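Local coordinates for 4-hydroxythreonine-4-phosphate dehydrogenase (Legionella pneumophila subsp. pneumophila, PDB 6XMY), which probably catalyses the NAD(P)-dependent oxidation of 4-(phosphooxy)-L-threonine, a late step in making pyridoxine 5'-phosphate, with the help of a divalent metal ion, at residues G89-Q94 against T301-A306; L118-V123 against T136-F141; A126-N129 against T134-G137. All coordinates share one frame; numbering follows the deposited sequence. Where two conformers were deposited one is given.

Contact 1. Residues G89-Q94 against T301-A306. With NAD (nicotinamide-adenine-dinucleotide), chain B.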
loop_
_atom_site.group_PDB
_atom_site.type_symbol
_atom_site.label_atom_id
_atom_site.label_comp_id
_atom_site.label_asym_id
_atom_site.label_seq_id
_atom_site.Cartn_x
_atom_site.Cartn_y
_atom_site.Cartn_z
ATOM N N GLY A 89 -10.144 19.818 0.204
ATOM C CA GLY A 89 -10.395 19.568 1.610
ATOM C C GLY A 89 -11.821 19.213 1.963
ATOM O O GLY A 89 -12.088 18.887 3.127
ATOM N N GLU A 90 -12.746 19.260 1.007
ATOM C CA GLU A 90 -14.170 19.067 1.271
ATOM C C GLU A 90 -14.596 17.715 0.703
ATOM O O GLU A 90 -14.765 17.565 -0.510
ATOM C CB GLU A 90 -14.973 20.210 0.658
ATOM C CG GLU A 90 -16.486 20.052 0.750
ATOM C CD GLU A 90 -17.053 20.357 2.129
ATOM O OE1 GLU A 90 -16.584 21.317 2.781
ATOM O OE2 GLU A 90 -17.978 19.634 2.560
ATOM N N LEU A 91 -14.769 16.731 1.580
ATOM C CA LEU A 91 -15.246 15.428 1.134
ATOM C C LEU A 91 -16.630 15.563 0.522
ATOM O O LEU A 91 -17.471 16.327 0.998
ATOM C CB LEU A 91 -15.331 14.467 2.316
ATOM C CG LEU A 91 -14.009 13.971 2.891
ATOM C CD1 LEU A 91 -14.270 13.178 4.163
ATOM C CD2 LEU A 91 -13.261 13.118 1.873
ATOM N N ASN A 92 -16.873 14.797 -0.522
ATOM C CA ASN A 92 -18.174 14.777 -1.164
ATOM C C ASN A 92 -18.525 13.324 -1.449
ATOM O O ASN A 92 -17.865 12.670 -2.270
ATOM C CB ASN A 92 -18.131 15.611 -2.447
ATOM C CG ASN A 92 -19.471 15.675 -3.158
ATOM O OD1 ASN A 92 -20.418 14.984 -2.782
ATOM N ND2 ASN A 92 -19.550 16.500 -4.204
ATOM N N PRO A 93 -19.544 12.778 -0.789
ATOM C CA PRO A 93 -19.914 11.380 -1.051
ATOM C C PRO A 93 -20.323 11.129 -2.488
ATOM O O PRO A 93 -20.238 9.984 -2.953
ATOM C CB PRO A 93 -21.071 11.130 -0.075
ATOM C CG PRO A 93 -20.849 12.125 1.028
ATOM C CD PRO A 93 -20.300 13.348 0.340
ATOM N N GLN A 94 -20.746 12.165 -3.219
ATOM C CA GLN A 94 -21.103 11.969 -4.616
ATOM C C GLN A 94 -19.909 11.596 -5.479
ATOM O O GLN A 94 -20.106 11.095 -6.589
ATOM C CB GLN A 94 -21.775 13.216 -5.175
ATOM C CG GLN A 94 -23.162 13.439 -4.639
ATOM C CD GLN A 94 -23.850 14.576 -5.340
ATOM O OE1 GLN A 94 -23.698 14.752 -6.547
ATOM N NE2 GLN A 94 -24.597 15.372 -4.585
ATOM N N THR A 301 -5.370 10.830 3.481
ATOM C CA THR A 301 -5.802 11.875 2.569
ATOM C C THR A 301 -5.360 13.266 2.990
ATOM O O THR A 301 -5.362 14.170 2.155
ATOM C CB THR A 301 -7.328 11.831 2.419
ATOM O OG1 THR A 301 -7.949 11.724 3.712
ATOM C CG2 THR A 301 -7.735 10.640 1.587
ATOM N N ALA A 302 -5.027 13.470 4.263
ATOM C CA ALA A 302 -4.567 14.770 4.761
ATOM C C ALA A 302 -5.390 15.929 4.180
ATOM O O ALA A 302 -4.860 16.866 3.583
ATOM C CB ALA A 302 -3.068 14.951 4.518
ATOM N N LEU A 303 -6.710 15.852 4.389
ATOM C CA LEU A 303 -7.635 16.785 3.747
ATOM C C LEU A 303 -7.262 18.237 3.999
ATOM O O LEU A 303 -7.339 19.069 3.095
ATOM C CB LEU A 303 -9.064 16.530 4.224
ATOM C CG LEU A 303 -9.696 15.249 3.687
ATOM C CD1 LEU A 303 -10.888 14.849 4.556
ATOM C CD2 LEU A 303 -10.121 15.454 2.239
ATOM N N GLU A 304 -6.856 18.557 5.226
ATOM C CA GLU A 304 -6.523 19.932 5.572
ATOM C C GLU A 304 -5.296 20.449 4.831
ATOM O O GLU A 304 -5.073 21.663 4.808
ATOM C CB GLU A 304 -6.313 20.045 7.086
ATOM C CG GLU A 304 -5.050 19.349 7.605
ATOM C CD GLU A 304 -5.113 17.824 7.541
ATOM O OE1 GLU A 304 -6.227 17.260 7.444
ATOM O OE2 GLU A 304 -4.037 17.188 7.590
ATOM N N LEU A 305 -4.491 19.563 4.234
ATOM C CA LEU A 305 -3.322 19.990 3.479
ATOM C C LEU A 305 -3.587 20.124 1.990
ATOM O O LEU A 305 -2.726 20.645 1.272
ATOM C CB LEU A 305 -2.158 19.015 3.676
ATOM C CG LEU A 305 -1.683 18.778 5.113
ATOM C CD1 LEU A 305 -0.423 17.918 5.133
ATOM C CD2 LEU A 305 -1.440 20.093 5.816
ATOM N N ALA A 306 -4.738 19.659 1.513
ATOM C CA ALA A 306 -4.994 19.659 0.078
ATOM C C ALA A 306 -4.969 21.082 -0.476
ATOM O O ALA A 306 -5.609 21.991 0.068
ATOM C CB ALA A 306 -6.331 18.977 -0.213
HETATM P PA NAD B . -3.507 10.756 7.442
HETATM O O1A NAD B . -4.505 11.458 6.542
HETATM O O2A NAD B . -2.117 10.266 7.094
HETATM O O5B NAD B . -3.260 12.013 8.593
HETATM C C5B NAD B . -2.354 11.623 9.598
HETATM C C4B NAD B . -1.376 12.775 9.893
HETATM O O4B NAD B . -0.320 12.740 8.904
HETATM C C3B NAD B . -2.120 14.131 9.747
HETATM O O3B NAD B . -1.565 14.974 10.742
HETATM C C2B NAD B . -1.752 14.554 8.294
HETATM O O2B NAD B . -1.712 15.940 8.120
HETATM C C1B NAD B . -0.301 13.986 8.194
HETATM N N9A NAD B . 0.070 13.602 6.836
HETATM C C8A NAD B . -0.428 12.565 6.027
HETATM N N7A NAD B . 0.176 12.505 4.852
HETATM C C5A NAD B . 1.120 13.522 4.880
HETATM C C6A NAD B . 2.068 13.971 3.939
HETATM N N6A NAD B . 2.183 13.344 2.738
HETATM N N1A NAD B . 2.887 15.024 4.237
HETATM C C2A NAD B . 2.733 15.607 5.465
HETATM N N3A NAD B . 1.879 15.297 6.458
HETATM C C4A NAD B . 1.075 14.229 6.120
HETATM O O3 NAD B . -4.349 9.509 8.045
HETATM P PN NAD B . -5.590 9.521 9.032
HETATM O O1N NAD B . -5.562 8.343 9.974
HETATM O O2N NAD B . -5.979 10.926 9.351
HETATM O O5D NAD B . -6.928 9.001 7.989
HETATM C C5D NAD B . -7.305 9.912 7.010
HETATM C C4D NAD B . -8.000 9.117 5.903
HETATM O O4D NAD B . -6.966 8.495 5.097
HETATM C C3D NAD B . -8.847 7.947 6.514
HETATM O O3D NAD B . -9.968 7.817 5.688
HETATM C C2D NAD B . -7.908 6.728 6.367
HETATM O O2D NAD B . -8.560 5.501 6.194
HETATM C C1D NAD B . -7.292 7.114 4.993
HETATM N N1N NAD B . -5.999 6.391 4.738
HETATM C C2N NAD B . -5.841 5.892 3.473
HETATM C C3N NAD B . -4.672 5.208 3.130
HETATM C C7N NAD B . -4.601 4.723 1.731
HETATM O O7N NAD B . -5.504 4.967 0.927
HETATM N N7N NAD B . -3.470 4.017 1.377
HETATM C C4N NAD B . -3.655 5.031 4.086
HETATM C C5N NAD B . -3.844 5.568 5.372
HETATM C C6N NAD B . -5.037 6.247 5.696
#
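Leu91 and Leu303 cross at about a right angle, and their branched ends make the apolar part of this contact. The CD1 methyl of Leu303 comes up to the fork of Leu91, 3.6 Å from Leu91 CG, while Leu91 CD2 and Leu303 CD2 lie 3.9 Å apart. Leu303 CB points toward the 89-94 segment; Leu91 starts off obliquely, and with CG anti to its own carbonyl carbon (chi1 -72°) it still brings its fork against Leu303. Beside the leucines the packing is backbone-close: Gly89 CA lies 3.4 Å from Leu303 O, and Ala306 CB touches Gly89 N at 3.9 Å.

The residues flanking Leu303 in 301-306 bind the cofactor. Ala302 N donates to O1A of the NAD diphosphate (3.1 Å, 157° at the hydrogen), and Glu304 OE2 accepts from the adenosine ribose hydroxyl O2B of NAD at 2.7 Å. Glu304 CB points away from 89-94, and its chain, bent at chi2, brings OE2 to that ribose.

Leu91 also rests on His124 and on Asn127 of helix 125-130, and Gly89 is backbone-bonded to Ala20. The contact thus joins the loop leading into helix 96-111 to the loop between strand 294-297 and helix 314-328.

Contact 2. Residues L118-V123 against T136-F141. With NAD (nicotinamide-adenine-dinucleotide), chain B; SO4 (sulfate ion), chain C.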
loop_
_atom_site.group_PDB
_atom_site.type_symbol
_atom_site.label_atom_id
_atom_site.label_comp_id
_atom_site.label_asym_id
_atom_site.label_seq_id
_atom_site.Cartn_x
_atom_site.Cartn_y
_atom_site.Cartn_z
ATOM N N LEU A 118 0.522 -0.675 -10.553
ATOM C CA LEU A 118 -0.429 0.296 -10.030
ATOM C C LEU A 118 0.135 0.906 -8.755
ATOM O O LEU A 118 0.629 0.186 -7.880
ATOM C CB LEU A 118 -1.761 -0.393 -9.718
ATOM C CG LEU A 118 -2.899 0.509 -9.238
ATOM C CD1 LEU A 118 -3.288 1.518 -10.316
ATOM C CD2 LEU A 118 -4.092 -0.334 -8.844
ATOM N N VAL A 119 0.072 2.227 -8.653
ATOM C CA VAL A 119 0.455 2.951 -7.442
ATOM C C VAL A 119 -0.765 3.738 -6.999
ATOM O O VAL A 119 -1.386 4.423 -7.810
ATOM C CB VAL A 119 1.641 3.897 -7.699
ATOM C CG1 VAL A 119 2.123 4.544 -6.388
ATOM C CG2 VAL A 119 2.783 3.153 -8.402
ATOM N N THR A 120 -1.106 3.650 -5.718
ATOM C CA THR A 120 -2.316 4.284 -5.208
ATOM C C THR A 120 -1.996 5.478 -4.318
ATOM O O THR A 120 -1.324 5.338 -3.285
ATOM C CB THR A 120 -3.207 3.292 -4.462
ATOM O OG1 THR A 120 -2.479 2.736 -3.367
ATOM C CG2 THR A 120 -3.636 2.168 -5.372
ATOM N N ALA A 121 -2.534 6.631 -4.690
ATOM C CA ALA A 121 -2.613 7.770 -3.798
ATOM C C ALA A 121 -3.707 7.484 -2.764
ATOM O O ALA A 121 -4.488 6.546 -2.920
ATOM C CB ALA A 121 -2.893 9.034 -4.620
ATOM N N PRO A 122 -3.787 8.257 -1.678
ATOM C CA PRO A 122 -4.674 7.851 -0.582
ATOM C C PRO A 122 -6.145 8.087 -0.897
ATOM O O PRO A 122 -6.505 9.001 -1.644
ATOM C CB PRO A 122 -4.219 8.730 0.589
ATOM C CG PRO A 122 -3.609 9.939 -0.060
ATOM C CD PRO A 122 -2.973 9.438 -1.329
ATOM N N VAL A 123 -6.993 7.225 -0.328
ATOM C CA VAL A 123 -8.442 7.361 -0.399
ATOM C C VAL A 123 -8.990 7.524 1.012
ATOM O O VAL A 123 -8.374 7.119 1.995
ATOM C CB VAL A 123 -9.123 6.176 -1.119
ATOM C CG1 VAL A 123 -8.561 6.009 -2.521
ATOM C CG2 VAL A 123 -8.957 4.904 -0.321
ATOM N N THR A 136 -13.185 -1.574 3.020
ATOM C CA THR A 136 -12.253 -1.561 4.134
ATOM C C THR A 136 -10.867 -1.072 3.754
ATOM O O THR A 136 -10.147 -0.599 4.639
ATOM C CB THR A 136 -12.145 -2.932 4.799
ATOM O OG1 THR A 136 -11.791 -3.905 3.813
ATOM C CG2 THR A 136 -13.463 -3.305 5.459
ATOM N N GLY A 137 -10.493 -1.128 2.482
ATOM C CA GLY A 137 -9.207 -0.632 2.040
ATOM C C GLY A 137 -8.930 -1.134 0.646
ATOM O O GLY A 137 -9.622 -2.026 0.130
ATOM N N HIS A 138 -7.911 -0.523 0.022
ATOM C CA HIS A 138 -7.454 -0.994 -1.287
ATOM C C HIS A 138 -7.104 -2.472 -1.237
ATOM O O HIS A 138 -7.343 -3.213 -2.199
ATOM C CB HIS A 138 -6.169 -0.278 -1.721
ATOM C CG HIS A 138 -6.314 1.170 -2.091
ATOM N ND1 HIS A 138 -6.091 2.193 -1.192
ATOM C CD2 HIS A 138 -6.545 1.765 -3.286
ATOM C CE1 HIS A 138 -6.214 3.356 -1.810
ATOM N NE2 HIS A 138 -6.492 3.126 -3.083
ATOM N N THR A 139 -6.470 -2.902 -0.144
ATOM C CA THR A 139 -5.915 -4.249 -0.075
ATOM C C THR A 139 -7.010 -5.292 -0.239
ATOM O O THR A 139 -6.887 -6.226 -1.047
ATOM C CB THR A 139 -5.185 -4.417 1.262
ATOM O OG1 THR A 139 -4.154 -3.422 1.360
ATOM C CG2 THR A 139 -4.569 -5.801 1.373
ATOM N N GLU A 140 -8.111 -5.127 0.500
ATOM C CA GLU A 140 -9.231 -6.058 0.390
ATOM C C GLU A 140 -9.965 -5.887 -0.934
ATOM O O GLU A 140 -10.436 -6.870 -1.524
ATOM C CB GLU A 140 -10.203 -5.855 1.552
ATOM C CG GLU A 140 -9.655 -6.240 2.922
ATOM C CD GLU A 140 -8.592 -5.286 3.433
ATOM O OE1 GLU A 140 -8.732 -4.061 3.228
ATOM O OE2 GLU A 140 -7.599 -5.766 4.024
ATOM N N PHE A 141 -10.084 -4.645 -1.413
ATOM C CA PHE A 141 -10.721 -4.417 -2.703
ATOM C C PHE A 141 -9.997 -5.185 -3.801
ATOM O O PHE A 141 -10.627 -5.855 -4.624
ATOM C CB PHE A 141 -10.766 -2.925 -3.044
ATOM C CG PHE A 141 -11.259 -2.656 -4.444
ATOM C CD1 PHE A 141 -12.617 -2.551 -4.712
ATOM C CD2 PHE A 141 -10.367 -2.554 -5.500
ATOM C CE1 PHE A 141 -13.075 -2.321 -6.009
ATOM C CE2 PHE A 141 -10.818 -2.339 -6.790
ATOM C CZ PHE A 141 -12.173 -2.222 -7.043
HETATM P PA NAD B . -3.507 10.756 7.442
HETATM O O1A NAD B . -4.505 11.458 6.542
HETATM O O2A NAD B . -2.117 10.266 7.094
HETATM O O5B NAD B . -3.260 12.013 8.593
HETATM C C5B NAD B . -2.354 11.623 9.598
HETATM C C4B NAD B . -1.376 12.775 9.893
HETATM O O4B NAD B . -0.320 12.740 8.904
HETATM C C3B NAD B . -2.120 14.131 9.747
HETATM O O3B NAD B . -1.565 14.974 10.742
HETATM C C2B NAD B . -1.752 14.554 8.294
HETATM O O2B NAD B . -1.712 15.940 8.120
HETATM C C1B NAD B . -0.301 13.986 8.194
HETATM N N9A NAD B . 0.070 13.602 6.836
HETATM C C8A NAD B . -0.428 12.565 6.027
HETATM N N7A NAD B . 0.176 12.505 4.852
HETATM C C5A NAD B . 1.120 13.522 4.880
HETATM C C6A NAD B . 2.068 13.971 3.939
HETATM N N6A NAD B . 2.183 13.344 2.738
HETATM N N1A NAD B . 2.887 15.024 4.237
HETATM C C2A NAD B . 2.733 15.607 5.465
HETATM N N3A NAD B . 1.879 15.297 6.458
HETATM C C4A NAD B . 1.075 14.229 6.120
HETATM O O3 NAD B . -4.349 9.509 8.045
HETATM P PN NAD B . -5.590 9.521 9.032
HETATM O O1N NAD B . -5.562 8.343 9.974
HETATM O O2N NAD B . -5.979 10.926 9.351
HETATM O O5D NAD B . -6.928 9.001 7.989
HETATM C C5D NAD B . -7.305 9.912 7.010
HETATM C C4D NAD B . -8.000 9.117 5.903
HETATM O O4D NAD B . -6.966 8.495 5.097
HETATM C C3D NAD B . -8.847 7.947 6.514
HETATM O O3D NAD B . -9.968 7.817 5.688
HETATM C C2D NAD B . -7.908 6.728 6.367
HETATM O O2D NAD B . -8.560 5.501 6.194
HETATM C C1D NAD B . -7.292 7.114 4.993
HETATM N N1N NAD B . -5.999 6.391 4.738
HETATM C C2N NAD B . -5.841 5.892 3.473
HETATM C C3N NAD B . -4.672 5.208 3.130
HETATM C C7N NAD B . -4.601 4.723 1.731
HETATM O O7N NAD B . -5.504 4.967 0.927
HETATM N N7N NAD B . -3.470 4.017 1.377
HETATM C C4N NAD B . -3.655 5.031 4.086
HETATM C C5N NAD B . -3.844 5.568 5.372
HETATM C C6N NAD B . -5.037 6.247 5.696
HETATM S S SO4 C . -5.013 0.016 1.964
HETATM O O1 SO4 C . -3.883 -0.168 1.056
HETATM O O2 SO4 C . -5.965 0.942 1.359
HETATM O O3 SO4 C . -5.675 -1.275 2.139
HETATM O O4 SO4 C . -4.605 0.555 3.273
HETATM O O HOH W 1 -6.083 5.292 -4.900
#
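Thr120 lies over one face of the His138 imidazole, in a CH-pi contact whose CB sits 3.9 Å from the ring centroid, 27° off the normal. The overlap is displaced toward the rim: Thr120 CB is nearest His138 NE2, and the CG2 methyl approaches His138 CD2 at 3.6 Å. A chi1 of 59° puts that methyl anti to the carbonyl carbon of Thr120, where it meets the ring, and OG1 bonds Arg294 NH2. Val123 brings CG2 in obliquely, 3.5 Å from His138 CE1, and its CG1 also touches the ring.

The ring is held through both nitrogens. His138 ND1 donates to sulfate O2 (2.8 Å), and the backbone N of His138 grips the same oxygen at the same distance, so O2 is bound in two-pronged fashion by one residue. On the other nitrogen, a water bridges His138 NE2 (2.9 Å) to Ala121 O, to which it donates. This pairing would fix the ring's rotation. Thr139 OG1 holds sulfate O3 at 2.7 Å, and Thr139 N donates to it too. The sulfate, probably from the crystallisation liquor, thus sits at the start of helix 138-145, where Gly137 is the N-cap, with Arg294 NH2 and Asn285 ND2 as further hydrogen-bond partners. His138 and Thr139 are predicted substrate-binding residues, consistent with the anion marking part of the substrate pocket. The nicotinamide carboxamide borders the same ring: Val123 N donates to NAD O7N with a nearly straight bond (167°), and that oxygen lies at the imidazole edge, near its plane.

In the fold, the end of strand 117-120 meets the first turn of helix 138-145, with strand 294-297 alongside Thr120 and helix 96-111 touching Val123 and Phe141.

Contact 3. Residues A126-N129 against T134-G137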
loop_
_atom_site.group_PDB
_atom_site.type_symbol
_atom_site.label_atom_id
_atom_site.label_comp_id
_atom_site.label_asym_id
_atom_site.label_seq_id
_atom_site.Cartn_x
_atom_site.Cartn_y
_atom_site.Cartn_z
ATOM N N ALA A 126 -13.976 6.391 5.061
ATOM C CA ALA A 126 -15.301 6.738 5.565
ATOM C C ALA A 126 -16.163 7.397 4.497
ATOM O O ALA A 126 -17.367 7.129 4.424
ATOM C CB ALA A 126 -15.203 7.633 6.799
ATOM N N ASN A 127 -15.580 8.279 3.676
ATOM C CA ASN A 127 -16.369 8.917 2.622
ATOM C C ASN A 127 -16.959 7.877 1.678
ATOM O O ASN A 127 -18.117 7.993 1.259
ATOM C CB ASN A 127 -15.525 9.923 1.837
ATOM C CG ASN A 127 -16.357 10.742 0.848
ATOM O OD1 ASN A 127 -16.118 10.733 -0.360
ATOM N ND2 ASN A 127 -17.340 11.446 1.365
ATOM N N ILE A 128 -16.175 6.846 1.343
ATOM C CA ILE A 128 -16.673 5.790 0.469
ATOM C C ILE A 128 -17.814 5.036 1.142
ATOM O O ILE A 128 -18.863 4.783 0.530
ATOM C CB ILE A 128 -15.519 4.866 0.041
ATOM C CG1 ILE A 128 -14.541 5.652 -0.841
ATOM C CG2 ILE A 128 -16.049 3.624 -0.670
ATOM C CD1 ILE A 128 -13.191 5.028 -0.977
ATOM N N ASN A 129 -17.636 4.679 2.416
ATOM C CA ASN A 129 -18.701 3.993 3.139
ATOM C C ASN A 129 -19.927 4.884 3.312
ATOM O O ASN A 129 -21.064 4.400 3.247
ATOM C CB ASN A 129 -18.186 3.506 4.492
ATOM C CG ASN A 129 -17.292 2.280 4.366
ATOM O OD1 ASN A 129 -17.775 1.149 4.247
ATOM N ND2 ASN A 129 -15.986 2.498 4.380
ATOM N N THR A 134 -19.500 -0.422 0.672
ATOM C CA THR A 134 -18.741 -1.082 1.729
ATOM C C THR A 134 -17.287 -1.240 1.290
ATOM O O THR A 134 -17.009 -1.806 0.230
ATOM C CB THR A 134 -19.380 -2.421 2.091
ATOM O OG1 THR A 134 -20.657 -2.180 2.700
ATOM C CG2 THR A 134 -18.511 -3.173 3.088
ATOM N N PHE A 135 -16.359 -0.725 2.095
ATOM C CA PHE A 135 -14.964 -0.626 1.671
ATOM C C PHE A 135 -14.087 -0.606 2.910
ATOM O O PHE A 135 -14.234 0.278 3.758
ATOM C CB PHE A 135 -14.776 0.657 0.863
ATOM C CG PHE A 135 -13.369 0.883 0.361
ATOM C CD1 PHE A 135 -12.898 0.221 -0.769
ATOM C CD2 PHE A 135 -12.524 1.777 1.003
ATOM C CE1 PHE A 135 -11.613 0.451 -1.241
ATOM C CE2 PHE A 135 -11.242 2.011 0.540
ATOM C CZ PHE A 135 -10.782 1.343 -0.588
ATOM N N THR A 136 -13.185 -1.574 3.020
ATOM C CA THR A 136 -12.253 -1.561 4.134
ATOM C C THR A 136 -10.867 -1.072 3.754
ATOM O O THR A 136 -10.147 -0.599 4.639
ATOM C CB THR A 136 -12.145 -2.932 4.799
ATOM O OG1 THR A 136 -11.791 -3.905 3.813
ATOM C CG2 THR A 136 -13.463 -3.305 5.459
ATOM N N GLY A 137 -10.493 -1.128 2.482
ATOM C CA GLY A 137 -9.207 -0.632 2.040
ATOM C C GLY A 137 -8.930 -1.134 0.646
ATOM O O GLY A 137 -9.622 -2.026 0.130
HETATM O O HOH W 2 -20.539 0.215 4.723
#
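Asn129 OD1 is met by two donors, the backbone N of Phe135 at 3.2 Å and a water at 3.0 Å. The amide of Phe135 approaches from above the carbonyl plane, 38° out of it, and so does not use a lone pair. The other end of the same carboxamide makes the straighter bond: Asn129 ND2 donates to Phe135 O at 2.9 Å with 168° at the hydrogen, lying in the carbonyl plane on a lone pair of that oxygen. Asn129 therefore grips the N-H and the C=O of a single residue, a two-bond arrangement that would fix the rotation of its amide. The water also bonds Thr134 OG1, and ND2 has a second acceptor in Lys125 O, within the asparagine's own helix.

The side chain of Asn129 on helix 125-130 thus binds the backbone of the loop that leads to helix 138-145, whose N-cap is Gly137. One face of the Phe135 ring carries Gly137 N, 3.7 Å above its centre. The opposite face receives Ile128 CD1 in a CH-pi contact, 4.2 Å from the centroid and displaced toward the rim. Phe135 also packs near Val123 and Lys125, both NAD-binding residues, which places the contact beside the cofactor site.

Ile128 works with both branches. CG2, anti to the backbone N, packs on Phe135 CB at 3.6 Å, while the CG1 arm carries CD1 out over the ring beside CD2 and CE2. With chi1 at 180° the Phe135 ring lies under Ile128 CD1, and it also touches Met100 and Leu103 of helix 96-111; Ile128 lies on Met100 and on Val99 of that helix.

From the N terminus, 89-94 comes first, followed by helix 96-111, which leads to strand 117-120. Contact 1 closes the longest loop, returning only at 301-306, and both other contacts fall within it; it ties the loop before helix 96-111 to the one before helix 314-328. Contact 2 closes a short loop, tying the end of strand 117-120 to the start of helix 138-145. Inside that, contact 3 ties helix 125-130 to the loop before helix 138-145; the two share Thr136 and Gly137. Thr301 CG2 meets Val123 C at 3.4 Å, joining contacts 1 and 2. Both touch NAD, contact 1 along its adenosine, diphosphate and nicotinamide ribose, contact 2 at its nicotinamide.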